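Local coordinates for particle-associated glycoside hydrolase (Acinetobacter phage Fri1, PDB 6C72), which probably depolymerises the capsular polysaccharide of Acinetobacter baumannii as a phage tailspike, so that the virus can enter its host, at residues 266-275 with 294-305; 330-338 with 358-369. All coordinates share one frame; numbering follows the deposited sequence. Where two conformers were deposited one is given.

Contact 1. Residues 266-275 with 294-305; sequences DARRNTAALV and LTWVYLFDIEPN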
loop_
_atom_site.group_PDB
_atom_site.type_symbol
_atom_site.label_atom_id
_atom_site.label_comp_id
_atom_site.label_asym_id
_atom_site.label_seq_id
_atom_site.Cartn_x
_atom_site.Cartn_y
_atom_site.Cartn_z
ATOM N N ASP A 266 -17.464 -23.967 3.303
ATOM C CA ASP A 266 -17.077 -25.182 3.998
ATOM C C ASP A 266 -16.314 -26.123 3.077
ATOM O O ASP A 266 -16.673 -26.313 1.910
ATOM C CB ASP A 266 -18.306 -25.899 4.555
ATOM C CG ASP A 266 -19.299 -26.278 3.465
ATOM O OD1 ASP A 266 -19.912 -25.363 2.873
ATOM O OD2 ASP A 266 -19.446 -27.490 3.169
ATOM N N ALA A 267 -15.241 -26.689 3.617
ATOM C CA ALA A 267 -14.467 -27.728 2.965
ATOM C C ALA A 267 -13.900 -28.619 4.059
ATOM O O ALA A 267 -13.687 -28.167 5.188
ATOM C CB ALA A 267 -13.356 -27.142 2.088
ATOM N N ARG A 268 -13.670 -29.890 3.726
ATOM C CA ARG A 268 -13.295 -30.871 4.740
ATOM C C ARG A 268 -11.836 -30.786 5.156
ATOM O O ARG A 268 -11.463 -31.418 6.155
ATOM C CB ARG A 268 -13.592 -32.289 4.258
ATOM C CG ARG A 268 -15.032 -32.512 3.781
ATOM C CD ARG A 268 -16.060 -32.142 4.842
ATOM N NE ARG A 268 -15.876 -32.878 6.090
ATOM C CZ ARG A 268 -16.289 -34.128 6.274
ATOM N NH1 ARG A 268 -16.892 -34.774 5.285
ATOM N NH2 ARG A 268 -16.105 -34.740 7.435
ATOM N N ARG A 269 -11.005 -30.035 4.428
ATOM C CA ARG A 269 -9.639 -29.800 4.882
ATOM C C ARG A 269 -9.459 -28.322 5.219
ATOM O O ARG A 269 -9.453 -27.966 6.396
ATOM C CB ARG A 269 -8.614 -30.276 3.842
ATOM C CG ARG A 269 -7.188 -30.367 4.408
ATOM C CD ARG A 269 -6.255 -31.231 3.562
ATOM N NE ARG A 269 -5.947 -30.622 2.268
ATOM C CZ ARG A 269 -5.223 -31.202 1.312
ATOM N NH1 ARG A 269 -4.706 -32.422 1.490
ATOM N NH2 ARG A 269 -5.014 -30.558 0.169
ATOM N N ASN A 270 -9.312 -27.464 4.208
ATOM C CA ASN A 270 -9.266 -26.017 4.376
ATOM C C ASN A 270 -10.236 -25.375 3.401
ATOM O O ASN A 270 -10.514 -25.933 2.338
ATOM C CB ASN A 270 -7.852 -25.457 4.115
ATOM C CG ASN A 270 -6.769 -26.271 4.790
ATOM O OD1 ASN A 270 -6.619 -26.220 6.009
ATOM N ND2 ASN A 270 -6.031 -27.045 4.012
ATOM N N THR A 271 -10.747 -24.193 3.741
ATOM C CA THR A 271 -11.569 -23.490 2.762
ATOM C C THR A 271 -10.755 -23.173 1.519
ATOM O O THR A 271 -11.290 -23.159 0.407
ATOM C CB THR A 271 -12.161 -22.200 3.335
ATOM O OG1 THR A 271 -11.112 -21.266 3.620
ATOM C CG2 THR A 271 -13.000 -22.463 4.583
ATOM N N ALA A 272 -9.470 -22.884 1.692
ATOM C CA ALA A 272 -8.587 -22.544 0.588
ATOM C C ALA A 272 -7.145 -22.752 1.038
ATOM O O ALA A 272 -6.835 -22.632 2.226
ATOM C CB ALA A 272 -8.795 -21.096 0.128
ATOM N N ALA A 273 -6.263 -23.043 0.080
ATOM C CA ALA A 273 -4.866 -23.273 0.414
ATOM C C ALA A 273 -3.972 -22.680 -0.660
ATOM O O ALA A 273 -4.241 -22.835 -1.857
ATOM C CB ALA A 273 -4.557 -24.766 0.586
ATOM N N LEU A 274 -2.932 -21.978 -0.220
ATOM C CA LEU A 274 -1.848 -21.526 -1.077
ATOM C C LEU A 274 -0.645 -22.391 -0.753
ATOM O O LEU A 274 -0.184 -22.406 0.394
ATOM C CB LEU A 274 -1.525 -20.047 -0.853
ATOM C CG LEU A 274 -2.684 -19.047 -0.912
ATOM C CD1 LEU A 274 -2.141 -17.629 -0.960
ATOM C CD2 LEU A 274 -3.559 -19.319 -2.116
ATOM N N VAL A 275 -0.122 -23.091 -1.760
ATOM C CA VAL A 275 0.921 -24.085 -1.564
ATOM C C VAL A 275 2.210 -23.721 -2.295
ATOM O O VAL A 275 3.307 -23.905 -1.753
ATOM C CB VAL A 275 0.421 -25.475 -2.003
ATOM C CG1 VAL A 275 1.494 -26.516 -1.849
ATOM C CG2 VAL A 275 -0.829 -25.845 -1.211
ATOM N N LEU A 294 -19.550 -30.997 9.467
ATOM C CA LEU A 294 -18.619 -31.413 8.420
ATOM C C LEU A 294 -17.218 -31.080 8.908
ATOM O O LEU A 294 -16.665 -30.011 8.619
ATOM C CB LEU A 294 -18.945 -30.708 7.114
ATOM C CG LEU A 294 -20.340 -30.970 6.541
ATOM C CD1 LEU A 294 -20.559 -30.014 5.363
ATOM C CD2 LEU A 294 -20.472 -32.431 6.094
ATOM N N THR A 295 -16.628 -32.028 9.631
ATOM C CA THR A 295 -15.363 -31.783 10.316
ATOM C C THR A 295 -14.257 -31.433 9.320
ATOM O O THR A 295 -14.213 -31.946 8.199
ATOM C CB THR A 295 -14.992 -33.007 11.147
ATOM O OG1 THR A 295 -14.912 -34.158 10.292
ATOM C CG2 THR A 295 -16.069 -33.243 12.202
ATOM N N TRP A 296 -13.347 -30.560 9.749
ATOM C CA TRP A 296 -12.329 -30.009 8.861
ATOM C C TRP A 296 -11.017 -29.814 9.631
ATOM O O TRP A 296 -10.920 -30.097 10.829
ATOM C CB TRP A 296 -12.821 -28.704 8.220
ATOM C CG TRP A 296 -13.481 -27.765 9.192
ATOM C CD1 TRP A 296 -14.797 -27.743 9.563
ATOM C CD2 TRP A 296 -12.824 -26.756 9.975
ATOM N NE1 TRP A 296 -15.009 -26.747 10.495
ATOM C CE2 TRP A 296 -13.815 -26.131 10.768
ATOM C CE3 TRP A 296 -11.505 -26.302 10.059
ATOM C CZ2 TRP A 296 -13.523 -25.078 11.639
ATOM C CZ3 TRP A 296 -11.219 -25.257 10.921
ATOM C CH2 TRP A 296 -12.221 -24.661 11.709
ATOM N N VAL A 297 -9.991 -29.327 8.932
ATOM C CA VAL A 297 -8.640 -29.290 9.495
ATOM C C VAL A 297 -8.257 -27.872 9.910
ATOM O O VAL A 297 -8.028 -27.603 11.097
ATOM C CB VAL A 297 -7.614 -29.867 8.499
ATOM C CG1 VAL A 297 -6.227 -29.968 9.150
ATOM C CG2 VAL A 297 -8.098 -31.226 7.963
ATOM N N TYR A 298 -8.172 -26.959 8.946
ATOM C CA TYR A 298 -7.874 -25.562 9.228
ATOM C C TYR A 298 -8.858 -24.667 8.487
ATOM O O TYR A 298 -9.665 -25.122 7.672
ATOM C CB TYR A 298 -6.450 -25.175 8.819
ATOM C CG TYR A 298 -5.345 -26.080 9.318
ATOM C CD1 TYR A 298 -5.174 -26.313 10.674
ATOM C CD2 TYR A 298 -4.430 -26.652 8.426
ATOM C CE1 TYR A 298 -4.157 -27.123 11.139
ATOM C CE2 TYR A 298 -3.387 -27.457 8.883
ATOM C CZ TYR A 298 -3.264 -27.684 10.242
ATOM O OH TYR A 298 -2.252 -28.469 10.722
ATOM N N LEU A 299 -8.758 -23.370 8.754
ATOM C CA LEU A 299 -9.613 -22.406 8.081
ATOM C C LEU A 299 -9.012 -21.961 6.749
ATOM O O LEU A 299 -9.612 -22.168 5.688
ATOM C CB LEU A 299 -9.873 -21.216 9.013
ATOM C CG LEU A 299 -10.754 -20.078 8.511
ATOM C CD1 LEU A 299 -12.116 -20.567 7.992
ATOM C CD2 LEU A 299 -10.948 -19.082 9.651
ATOM N N PHE A 300 -7.823 -21.371 6.788
ATOM C CA PHE A 300 -7.141 -20.862 5.606
ATOM C C PHE A 300 -5.668 -21.209 5.760
ATOM O O PHE A 300 -5.081 -20.944 6.811
ATOM C CB PHE A 300 -7.348 -19.352 5.458
ATOM C CG PHE A 300 -6.559 -18.739 4.343
ATOM C CD1 PHE A 300 -7.068 -18.681 3.063
ATOM C CD2 PHE A 300 -5.295 -18.226 4.575
ATOM C CE1 PHE A 300 -6.330 -18.126 2.044
ATOM C CE2 PHE A 300 -4.554 -17.672 3.553
ATOM C CZ PHE A 300 -5.075 -17.618 2.296
ATOM N N ASP A 301 -5.079 -21.845 4.752
ATOM C CA ASP A 301 -3.786 -22.502 4.943
ATOM C C ASP A 301 -2.796 -22.049 3.875
ATOM O O ASP A 301 -2.920 -22.426 2.708
ATOM C CB ASP A 301 -3.960 -24.023 4.917
ATOM C CG ASP A 301 -2.790 -24.767 5.551
ATOM O OD1 ASP A 301 -1.942 -24.132 6.213
ATOM O OD2 ASP A 301 -2.726 -26.005 5.398
ATOM N N ILE A 302 -1.799 -21.260 4.277
ATOM C CA ILE A 302 -0.613 -21.041 3.453
ATOM C C ILE A 302 0.417 -22.060 3.925
ATOM O O ILE A 302 1.084 -21.851 4.938
ATOM C CB ILE A 302 -0.077 -19.617 3.570
ATOM C CG1 ILE A 302 -1.109 -18.609 3.084
ATOM C CG2 ILE A 302 1.218 -19.487 2.796
ATOM C CD1 ILE A 302 -0.660 -17.171 3.236
ATOM N N GLU A 303 0.533 -23.177 3.211
ATOM C CA GLU A 303 1.401 -24.269 3.653
ATOM C C GLU A 303 2.106 -24.937 2.481
ATOM O O GLU A 303 1.610 -25.916 1.909
ATOM C CB GLU A 303 0.617 -25.299 4.462
ATOM C CG GLU A 303 1.489 -26.369 5.054
ATOM C CD GLU A 303 0.763 -27.249 6.058
ATOM O OE1 GLU A 303 -0.490 -27.305 6.045
ATOM O OE2 GLU A 303 1.448 -27.907 6.869
ATOM N N PRO A 304 3.298 -24.460 2.126
ATOM C CA PRO A 304 4.171 -25.238 1.232
ATOM C C PRO A 304 4.437 -26.623 1.806
ATOM O O PRO A 304 4.626 -26.789 3.016
ATOM C CB PRO A 304 5.455 -24.402 1.177
ATOM C CG PRO A 304 4.996 -23.000 1.452
ATOM C CD PRO A 304 3.847 -23.125 2.430
ATOM N N ASN A 305 4.450 -27.624 0.928
ATOM C CA ASN A 305 4.679 -28.982 1.385
ATOM C C ASN A 305 6.111 -29.133 1.891
ATOM O O ASN A 305 7.050 -28.655 1.244
ATOM C CB ASN A 305 4.413 -29.973 0.258
ATOM C CG ASN A 305 2.940 -30.095 -0.074
ATOM O OD1 ASN A 305 2.181 -30.749 0.645
ATOM N ND2 ASN A 305 2.525 -29.468 -1.168
HETATM O O HOH W 1 -16.508 -28.535 6.381
HETATM O O HOH W 2 -3.343 -28.900 4.312
#
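The carbonyl oxygen of Leu299 is gripped twice by Thr271: OG1 donates to Leu299 O at 2.7 Å, and the backbone N of Thr271 donates to the same oxygen from the opposite face of its carbonyl plane. Threonine suits the place because its compact hydroxyl fits between its own N and carbonyl carbon (chi1 66°) while CG2 packs on Leu299 CD1. The two segments are successive rungs of a right-handed parallel beta-helix, the fold of many phage tailspikes, with strands 272-275 and 300-302 running parallel, 3° apart. Before the strands the chain is irregular, and one oxygen again serves two donors: Arg269 O accepts from the consecutive amides of Val297, at 2.9 Å, and Tyr298. Further up, Arg268 folds back at chi2 and chi3 and takes hold of Thr295 side-on, NE going to Thr295 O at 2.8 Å and NH2 to Thr295 OG1, with both acceptors near the guanidinium plane and Leu294 over one face. Asn270 lies alongside Tyr298, its amide 12° from the ring plane and OD1 at the ring edge; its ND2 is held by Glu242 and reaches Asp301 OD2 through a water. Leu274, Phe300 and Ile302 share one face of the rungs, where apolar, space-filling side chains suit the buried interior: Leu274 CG is 4.2 Å from Phe300 CZ, and Phe287 meets the Phe300 ring edge-to-face. The strand pairing ends where Glu303 N donates to Leu274 O at 3.0 Å.

Contact 2. Residues 330-338 with 358-369; sequences AEPTVLVKE and KATIRNNCANGW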
loop_
_atom_site.group_PDB
_atom_site.type_symbol
_atom_site.label_atom_id
_atom_site.label_comp_id
_atom_site.label_asym_id
_atom_site.label_seq_id
_atom_site.Cartn_x
_atom_site.Cartn_y
_atom_site.Cartn_z
ATOM N N ALA A 330 -11.086 -29.798 14.551
ATOM C CA ALA A 330 -10.678 -28.663 13.738
ATOM C C ALA A 330 -9.853 -27.663 14.533
ATOM O O ALA A 330 -10.083 -27.452 15.726
ATOM C CB ALA A 330 -11.906 -27.961 13.160
ATOM N N GLU A 331 -8.879 -27.058 13.856
ATOM C CA GLU A 331 -8.112 -25.937 14.389
ATOM C C GLU A 331 -8.473 -24.694 13.590
ATOM O O GLU A 331 -8.164 -24.628 12.387
ATOM C CB GLU A 331 -6.608 -26.200 14.315
ATOM C CG GLU A 331 -5.789 -25.101 14.950
ATOM C CD GLU A 331 -4.281 -25.340 14.838
ATOM O OE1 GLU A 331 -3.679 -24.927 13.818
ATOM O OE2 GLU A 331 -3.710 -25.949 15.773
ATOM N N PRO A 332 -9.112 -23.689 14.198
ATOM C CA PRO A 332 -9.676 -22.564 13.446
ATOM C C PRO A 332 -8.663 -21.489 13.068
ATOM O O PRO A 332 -8.835 -20.301 13.352
ATOM C CB PRO A 332 -10.740 -22.022 14.426
ATOM C CG PRO A 332 -10.144 -22.314 15.764
ATOM C CD PRO A 332 -9.412 -23.616 15.636
ATOM N N THR A 333 -7.594 -21.911 12.404
ATOM C CA THR A 333 -6.444 -21.043 12.196
ATOM C C THR A 333 -6.299 -20.630 10.738
ATOM O O THR A 333 -6.805 -21.288 9.823
ATOM C CB THR A 333 -5.157 -21.708 12.684
ATOM O OG1 THR A 333 -5.156 -23.073 12.270
ATOM C CG2 THR A 333 -5.069 -21.646 14.207
ATOM N N VAL A 334 -5.675 -19.475 10.572
ATOM C CA VAL A 334 -5.227 -18.915 9.307
ATOM C C VAL A 334 -3.708 -19.005 9.361
ATOM O O VAL A 334 -3.055 -18.236 10.083
ATOM C CB VAL A 334 -5.717 -17.469 9.143
ATOM C CG1 VAL A 334 -5.324 -16.880 7.803
ATOM C CG2 VAL A 334 -7.230 -17.411 9.363
ATOM N N LEU A 335 -3.148 -19.990 8.669
ATOM C CA LEU A 335 -1.746 -20.346 8.823
ATOM C C LEU A 335 -0.897 -19.618 7.792
ATOM O O LEU A 335 -1.268 -19.522 6.621
ATOM C CB LEU A 335 -1.529 -21.854 8.655
ATOM C CG LEU A 335 -2.227 -22.849 9.575
ATOM C CD1 LEU A 335 -3.636 -23.117 9.067
ATOM C CD2 LEU A 335 -1.432 -24.149 9.694
ATOM N N VAL A 336 0.250 -19.120 8.235
ATOM C CA VAL A 336 1.267 -18.581 7.344
ATOM C C VAL A 336 2.538 -19.398 7.552
ATOM O O VAL A 336 3.095 -19.419 8.655
ATOM C CB VAL A 336 1.518 -17.088 7.596
ATOM C CG1 VAL A 336 2.685 -16.602 6.718
ATOM C CG2 VAL A 336 0.263 -16.294 7.323
ATOM N N LYS A 337 2.985 -20.083 6.508
ATOM C CA LYS A 337 4.213 -20.871 6.581
ATOM C C LYS A 337 5.199 -20.345 5.551
ATOM O O LYS A 337 5.029 -20.567 4.348
ATOM C CB LYS A 337 3.938 -22.356 6.355
ATOM C CG LYS A 337 5.205 -23.180 6.355
ATOM C CD LYS A 337 4.929 -24.632 6.037
ATOM C CE LYS A 337 6.224 -25.419 5.997
ATOM N NZ LYS A 337 6.020 -26.797 5.456
ATOM N N GLU A 338 6.232 -19.662 6.027
ATOM C CA GLU A 338 7.334 -19.268 5.166
ATOM C C GLU A 338 8.204 -20.490 4.905
ATOM O O GLU A 338 8.560 -21.214 5.839
ATOM C CB GLU A 338 8.143 -18.138 5.818
ATOM C CG GLU A 338 9.231 -17.527 4.930
ATOM C CD GLU A 338 10.478 -18.384 4.878
ATOM O OE1 GLU A 338 10.815 -18.971 5.932
ATOM O OE2 GLU A 338 11.089 -18.515 3.787
ATOM N N LYS A 358 -14.172 -18.343 15.858
ATOM C CA LYS A 358 -12.949 -18.891 16.420
ATOM C C LYS A 358 -11.700 -18.506 15.639
ATOM O O LYS A 358 -10.593 -18.837 16.075
ATOM C CB LYS A 358 -13.051 -20.413 16.485
ATOM C CG LYS A 358 -14.184 -20.940 17.312
ATOM C CD LYS A 358 -13.904 -20.749 18.778
ATOM C CE LYS A 358 -15.021 -21.347 19.608
ATOM N NZ LYS A 358 -14.695 -21.296 21.058
ATOM N N ALA A 359 -11.836 -17.771 14.538
ATOM C CA ALA A 359 -10.701 -17.563 13.641
ATOM C C ALA A 359 -9.575 -16.793 14.324
ATOM O O ALA A 359 -9.818 -15.842 15.069
ATOM C CB ALA A 359 -11.147 -16.820 12.388
ATOM N N THR A 360 -8.333 -17.207 14.050
ATOM C CA THR A 360 -7.135 -16.630 14.649
ATOM C C THR A 360 -5.939 -16.924 13.746
ATOM O O THR A 360 -5.959 -17.860 12.953
ATOM C CB THR A 360 -6.907 -17.179 16.065
ATOM O OG1 THR A 360 -5.754 -16.557 16.650
ATOM C CG2 THR A 360 -6.729 -18.693 16.036
ATOM N N ILE A 361 -4.901 -16.099 13.857
ATOM C CA ILE A 361 -3.714 -16.239 13.020
ATOM C C ILE A 361 -2.759 -17.231 13.665
ATOM O O ILE A 361 -2.514 -17.162 14.877
ATOM C CB ILE A 361 -3.028 -14.883 12.814
ATOM C CG1 ILE A 361 -3.943 -13.940 12.036
ATOM C CG2 ILE A 361 -1.666 -15.056 12.149
ATOM C CD1 ILE A 361 -3.426 -12.536 11.993
ATOM N N ARG A 362 -2.219 -18.153 12.860
ATOM C CA ARG A 362 -1.224 -19.110 13.329
ATOM C C ARG A 362 0.103 -18.901 12.604
ATOM O O ARG A 362 0.193 -19.072 11.380
ATOM C CB ARG A 362 -1.698 -20.554 13.138
ATOM C CG ARG A 362 -0.565 -21.581 13.327
ATOM C CD ARG A 362 -1.072 -23.010 13.408
ATOM N NE ARG A 362 0.028 -23.953 13.236
ATOM C CZ ARG A 362 -0.112 -25.276 13.130
ATOM N NH1 ARG A 362 -1.313 -25.827 13.189
ATOM N NH2 ARG A 362 0.957 -26.051 12.960
ATOM N N ASN A 363 1.146 -18.601 13.371
ATOM C CA ASN A 363 2.500 -18.525 12.843
ATOM C C ASN A 363 3.021 -19.946 12.655
ATOM O O ASN A 363 3.216 -20.681 13.625
ATOM C CB ASN A 363 3.371 -17.710 13.794
ATOM C CG ASN A 363 4.853 -17.800 13.460
ATOM O OD1 ASN A 363 5.229 -18.114 12.323
ATOM N ND2 ASN A 363 5.705 -17.515 14.445
ATOM N N ASN A 364 3.238 -20.347 11.414
ATOM C CA ASN A 364 3.776 -21.676 11.150
ATOM C C ASN A 364 5.153 -21.615 10.490
ATOM O O ASN A 364 5.510 -22.494 9.707
ATOM C CB ASN A 364 2.811 -22.484 10.291
ATOM C CG ASN A 364 2.966 -23.969 10.497
ATOM O OD1 ASN A 364 3.423 -24.419 11.554
ATOM N ND2 ASN A 364 2.608 -24.749 9.479
ATOM N N CYS A 365 5.939 -20.593 10.818
ATOM C CA CYS A 365 7.252 -20.375 10.214
ATOM C C CYS A 365 8.327 -21.004 11.097
ATOM O O CYS A 365 8.598 -20.511 12.196
ATOM C CB CYS A 365 7.501 -18.878 10.025
ATOM S SG CYS A 365 6.249 -18.061 8.991
ATOM N N ALA A 366 8.950 -22.078 10.610
ATOM C CA ALA A 366 9.967 -22.776 11.391
ATOM C C ALA A 366 11.223 -21.928 11.588
ATOM O O ALA A 366 11.894 -22.045 12.620
ATOM C CB ALA A 366 10.330 -24.105 10.717
ATOM N N ASN A 367 11.561 -21.093 10.612
ATOM C CA ASN A 367 12.720 -20.224 10.704
ATOM C C ASN A 367 12.333 -18.786 11.033
ATOM O O ASN A 367 13.072 -17.858 10.694
ATOM C CB ASN A 367 13.523 -20.293 9.404
ATOM C CG ASN A 367 14.255 -21.626 9.234
ATOM O OD1 ASN A 367 14.730 -22.219 10.209
ATOM N ND2 ASN A 367 14.361 -22.095 7.988
ATOM N N GLY A 368 11.183 -18.588 11.684
ATOM C CA GLY A 368 10.724 -17.265 12.076
ATOM C C GLY A 368 9.934 -16.533 11.008
ATOM O O GLY A 368 10.247 -16.635 9.820
ATOM N N TRP A 369 8.922 -15.763 11.423
ATOM C CA TRP A 369 8.070 -15.001 10.513
ATOM C C TRP A 369 8.602 -13.568 10.452
ATOM O O TRP A 369 8.474 -12.810 11.419
ATOM C CB TRP A 369 6.619 -15.049 10.990
ATOM C CG TRP A 369 5.589 -14.381 10.085
ATOM C CD1 TRP A 369 5.826 -13.604 8.981
ATOM C CD2 TRP A 369 4.162 -14.438 10.230
ATOM N NE1 TRP A 369 4.639 -13.187 8.435
ATOM C CE2 TRP A 369 3.605 -13.684 9.184
ATOM C CE3 TRP A 369 3.302 -15.057 11.150
ATOM C CZ2 TRP A 369 2.226 -13.523 9.033
ATOM C CZ3 TRP A 369 1.938 -14.898 11.000
ATOM C CH2 TRP A 369 1.410 -14.143 9.947
HETATM O O HOH W 3 8.722 -23.016 7.875
HETATM O O HOH W 4 10.275 -19.489 8.372
HETATM O O HOH W 5 13.410 -20.822 4.877
#
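This is a rung-to-rung contact of the parallel beta-helix, strand 333-336 beside strand 360-363, with a salt bridge on one face and a valine-tryptophan CH-pi contact on the other. Arg362 N donates to Val334 O and, one step on, Val336 N donates to Arg362 O at 3.1 Å. On the face of Thr333 and Leu335, Arg362 stretches out fully from CG to NE, and NH1 meets the syn lone pair of Glu331 OE1 at 2.6 Å, in the guanidinium plane. The anti lone pair of that oxygen takes the hydroxyl of Thr333 at 2.8 Å, so two donors hold OE1, while Thr387 takes OE2 and the carboxylate, turned 67° from the guanidinium, is gripped at both oxygens. Leu335 CD2 lies over one guanidinium face, toward its rim, an apolar partner suited to that flat surface. On the other face Val336 lies over the six-membered ring of Trp369, CB 4.0 Å from the centroid. Past the strands, Glu338 N donates to Cys365 SG at 3.4 Å, while Asn363 OD1 accepts from Cys365 N in an Asx turn. Strand 300-302 flanks strand 333-336 through backbone bonds from Leu335 to Phe300 and Ile302, and strand 348-351 packs against Val334 and Val336.

Contacts 1 and 2 are the first and third of three successive steps in one stack of four rungs: strands 300-302 and 333-336 are neighbours, so the pairs 272-275/300-302 and 333-336/360-363 form a continuous parallel run, with centres about 11 Å apart. Pro304 O and Lys337 NZ, 2.8 Å apart, probably bond across the seam between them. Both contacts are largely buried, with partly exposed residues where the chain leaves the strands. Their polar chemistry differs: contact 1 relies on carbonyls that each serve two donors in its irregular approach, whereas contact 2 pairs opposite charges beside its strands. Inside, aliphatic side chains continue through both; contact 1 adds Phe300, contact 2 Trp369.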